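Local coordinates for protein threonine phosphate decarboxylase-like enzyme (Sulfurospirillum multivorans, PDB 6OUX) that catalyses the pyridoxal phosphate-dependent decarboxylation of L-serine O-phosphate to ethanolamine O-phosphate, a precursor in norcobamide biosynthesis, at residues 190-195 / 227-232. Sequence-based numbering, arbitrary orientation.
Sequences EKMHIL and TVLFDM
With CG set anti to its own carbonyl carbon (chi1 -83°), His-193 swings its imidazole off helix 189-198 to meet Leu-229 and Met-232, and the extended start of Met-232, whose CG lies anti to the backbone N, carries its sulfur across to that ring before the chain bends at the terminal methyl. Leu-229 CD2 stands over one ring face, 4.0 Å from the centroid of the His-193 ring and 20° off the normal, a CH-pi contact. The methyl sits nearer the rim than the middle, with His-193 CE1 closest to Leu-229 CD2 at 3.8 Å. Met-232 comes in at about a right angle to the His-193 side chain. Its SD lies 3.7 Å from His-193 CE1, but at 68° from the normal this sulfur-aromatic approach is oblique. The other Leu-229 branch, CD1, reaches Met-192 CB at 4.1 Å, so the two methyls of one leucine serve neighbouring residues of the facing helix. Leu-189 and Leu-196 of that helix also touch Leu-229. The axes of the two segments run in roughly the same direction, 11.1 Å apart at closest approach, a wide spacing that side chains bridge, joining two helices of the large PLP-binding domain of this aminotransferase-type fold. Without the imidazole, as with an alanine here, Leu-229 CD2 and Met-232 SD would probably lose the ring they share, and Tyr-233 OH its bond to ND1. No hydrogen bond links the two segments themselves, so their cohesion here rests on dispersion and weak aromatic contacts, while the ND1 bond to Tyr-233 helps fix the turn of the imidazole.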
ATOM      1  N   GLU A 190      31.935  -7.589 -10.447  1.00 19.67           N
ATOM      2  CA  GLU A 190      33.001  -8.572 -10.443  1.00 23.14           C
ATOM      3  C   GLU A 190      33.086  -9.244  -9.089  1.00 22.27           C
ATOM      4  O   GLU A 190      33.186 -10.462  -8.998  1.00 20.75           O
ATOM      5  CB  GLU A 190      34.335  -7.946 -10.799  1.00 26.66           C
ATOM      6  CG  GLU A 190      35.533  -8.890 -10.627  1.00 32.95           C
ATOM      7  CD  GLU A 190      36.799  -8.391 -11.321  1.00 35.85           C
ATOM      8  OE1 GLU A 190      37.848  -8.404 -10.687  1.00 39.70           O
ATOM      9  OE2 GLU A 190      36.734  -7.989 -12.502  1.00 43.86           O
ATOM     10  N   LYS A 191      33.093  -8.459  -8.040  1.00 20.36           N
ATOM     11  CA  LYS A 191      33.234  -9.016  -6.671  1.00 22.20           C
ATOM     12  C   LYS A 191      31.966  -9.679  -6.136  1.00 18.40           C
ATOM     13  O   LYS A 191      32.071 -10.645  -5.388  1.00 16.19           O
ATOM     14  CB  LYS A 191      33.668  -7.945  -5.687  1.00 25.84           C
ATOM     15  CG  LYS A 191      34.937  -7.263  -6.138  1.00 32.60           C
ATOM     16  CD  LYS A 191      36.170  -7.752  -5.428  1.00 40.09           C
ATOM     17  CE  LYS A 191      36.560  -6.790  -4.312  1.00 43.56           C
ATOM     18  NZ  LYS A 191      37.332  -5.634  -4.824  1.00 48.16           N
ATOM     19  N   MET A 192      30.799  -9.162  -6.511  1.00 15.82           N
ATOM     20  CA  MET A 192      29.543  -9.834  -6.212  1.00 16.69           C
ATOM     21  C   MET A 192      29.517 -11.259  -6.798  1.00 16.83           C
ATOM     22  O   MET A 192      28.983 -12.159  -6.142  1.00 17.15           O
ATOM     23  CB  MET A 192      28.276  -9.053  -6.715  1.00 16.42           C
ATOM     24  CG  MET A 192      27.777  -7.928  -5.825  1.00 18.03           C
ATOM     25  SD  MET A 192      27.434  -8.288  -4.046  1.00 19.13           S
ATOM     26  CE  MET A 192      26.666  -9.754  -4.260  1.00  9.97           C
ATOM     27  N   HIS A 193      30.004 -11.442  -8.038  1.00 16.86           N
ATOM     28  CA  HIS A 193      30.071 -12.815  -8.669  1.00 18.20           C
ATOM     29  C   HIS A 193      30.894 -13.824  -7.801  1.00 17.24           C
ATOM     30  O   HIS A 193      30.434 -14.920  -7.461  1.00 18.82           O
ATOM     31  CB  HIS A 193      30.700 -12.730 -10.099  1.00 17.14           C
ATOM     32  CG  HIS A 193      29.729 -12.351 -11.159  1.00 17.34           C
ATOM     33  ND1 HIS A 193      28.674 -13.163 -11.527  1.00 17.25           N
ATOM     34  CD2 HIS A 193      29.671 -11.255 -11.962  1.00 16.95           C
ATOM     35  CE1 HIS A 193      27.979 -12.551 -12.472  1.00 18.29           C
ATOM     36  NE2 HIS A 193      28.559 -11.393 -12.747  1.00 17.76           N
ATOM     37  N   ILE A 194      32.077 -13.391  -7.400  1.00 17.98           N
ATOM     38  CA  ILE A 194      32.951 -14.182  -6.502  1.00 19.90           C
ATOM     39  C   ILE A 194      32.262 -14.555  -5.209  1.00 18.35           C
ATOM     40  O   ILE A 194      32.199 -15.735  -4.841  1.00 18.49           O
ATOM     41  CB  ILE A 194      34.261 -13.437  -6.201  1.00 22.14           C
ATOM     42  CG1 ILE A 194      35.044 -13.274  -7.492  1.00 24.06           C
ATOM     43  CG2 ILE A 194      35.111 -14.189  -5.169  1.00 22.82           C
ATOM     44  CD1 ILE A 194      36.058 -12.169  -7.382  1.00 28.05           C
ATOM     45  N   LEU A 195      31.669 -13.572  -4.551  1.00 17.26           N
ATOM     46  CA  LEU A 195      30.903 -13.813  -3.315  1.00 17.07           C
ATOM     47  C   LEU A 195      29.799 -14.823  -3.542  1.00 18.34           C
ATOM     48  O   LEU A 195      29.689 -15.827  -2.792  1.00 14.57           O
ATOM     49  CB  LEU A 195      30.369 -12.495  -2.747  1.00 19.19           C
ATOM     50  CG  LEU A 195      29.480 -12.521  -1.484  1.00 20.34           C
ATOM     51  CD1 LEU A 195      29.553 -11.185  -0.754  1.00 20.57           C
ATOM     52  CD2 LEU A 195      28.006 -12.894  -1.765  1.00 19.19           C
ATOM     53  N   THR A 227      20.095  -7.779 -12.165  1.00 21.67           N
ATOM     54  CA  THR A 227      19.335  -8.874 -12.853  1.00 21.36           C
ATOM     55  C   THR A 227      20.242 -10.014 -13.357  1.00 19.61           C
ATOM     56  O   THR A 227      19.821 -11.187 -13.304  1.00 16.50           O
ATOM     57  CB  THR A 227      18.493  -8.305 -14.015  1.00 23.65           C
ATOM     58  OG1 THR A 227      17.607  -7.318 -13.508  1.00 23.53           O
ATOM     59  CG2 THR A 227      17.613  -9.338 -14.747  1.00 23.35           C
ATOM     60  N   VAL A 228      21.443  -9.675 -13.851  1.00 16.42           N
ATOM     61  CA  VAL A 228      22.485 -10.654 -14.198  1.00 16.73           C
ATOM     62  C   VAL A 228      22.721 -11.654 -13.071  1.00 14.14           C
ATOM     63  O   VAL A 228      22.832 -12.850 -13.300  1.00 12.64           O
ATOM     64  CB  VAL A 228      23.900 -10.106 -14.573  1.00 20.34           C
ATOM     65  CG1 VAL A 228      23.926  -9.472 -15.919  1.00 25.54           C
ATOM     66  CG2 VAL A 228      24.488  -9.136 -13.582  1.00 19.05           C
ATOM     67  N   LEU A 229      22.735 -11.168 -11.847  1.00 13.54           N
ATOM     68  CA  LEU A 229      22.897 -12.044 -10.671  1.00 13.20           C
ATOM     69  C   LEU A 229      21.704 -12.937 -10.405  1.00 12.82           C
ATOM     70  O   LEU A 229      21.858 -14.162 -10.110  1.00 13.14           O
ATOM     71  CB  LEU A 229      23.241 -11.237  -9.437  1.00 13.09           C
ATOM     72  CG  LEU A 229      24.348 -10.237  -9.605  1.00 14.55           C
ATOM     73  CD1 LEU A 229      24.474  -9.452  -8.267  1.00 14.71           C
ATOM     74  CD2 LEU A 229      25.690 -10.846 -10.016  1.00 14.46           C
ATOM     75  N   PHE A 230      20.512 -12.373 -10.543  1.00 12.34           N
ATOM     76  CA  PHE A 230      19.299 -13.161 -10.478  1.00 12.51           C
ATOM     77  C   PHE A 230      19.307 -14.269 -11.520  1.00 11.86           C
ATOM     78  O   PHE A 230      18.997 -15.441 -11.197  1.00 12.00           O
ATOM     79  CB  PHE A 230      18.057 -12.274 -10.690  1.00 13.76           C
ATOM     80  CG  PHE A 230      16.753 -13.054 -10.663  1.00 12.99           C
ATOM     81  CD1 PHE A 230      16.356 -13.626  -9.518  1.00 13.18           C
ATOM     82  CD2 PHE A 230      15.976 -13.208 -11.796  1.00 13.49           C
ATOM     83  CE1 PHE A 230      15.165 -14.310  -9.438  1.00 13.70           C
ATOM     84  CE2 PHE A 230      14.792 -13.907 -11.757  1.00 13.84           C
ATOM     85  CZ  PHE A 230      14.391 -14.468 -10.584  1.00 13.50           C
ATOM     86  N   ASP A 231      19.735 -13.954 -12.740  1.00 11.71           N
ATOM     87  CA  ASP A 231      19.693 -14.962 -13.794  1.00 12.98           C
ATOM     88  C   ASP A 231      20.688 -16.124 -13.629  1.00 13.02           C
ATOM     89  O   ASP A 231      20.377 -17.267 -14.042  1.00 12.27           O
ATOM     90  CB  ASP A 231      19.876 -14.362 -15.167  1.00 13.40           C
ATOM     91  CG  ASP A 231      18.707 -13.550 -15.623  1.00 14.06           C
ATOM     92  OD1 ASP A 231      17.556 -13.631 -15.080  1.00 16.01           O
ATOM     93  OD2 ASP A 231      19.007 -12.792 -16.556  1.00 15.20           O
ATOM     94  N   MET A 232      21.839 -15.838 -12.998  1.00 12.46           N
ATOM     95  CA  MET A 232      22.927 -16.771 -12.904  1.00 12.51           C
ATOM     96  C   MET A 232      22.875 -17.638 -11.635  1.00 13.31           C
ATOM     97  O   MET A 232      23.296 -18.773 -11.673  1.00 13.00           O
ATOM     98  CB  MET A 232      24.287 -16.021 -13.000  1.00 12.67           C
ATOM     99  CG  MET A 232      25.540 -16.938 -12.997  1.00 13.34           C
ATOM    100  SD  MET A 232      27.075 -16.058 -13.392  1.00 10.79           S
ATOM    101  CE  MET A 232      26.654 -15.340 -14.945  1.00 14.20           C
TER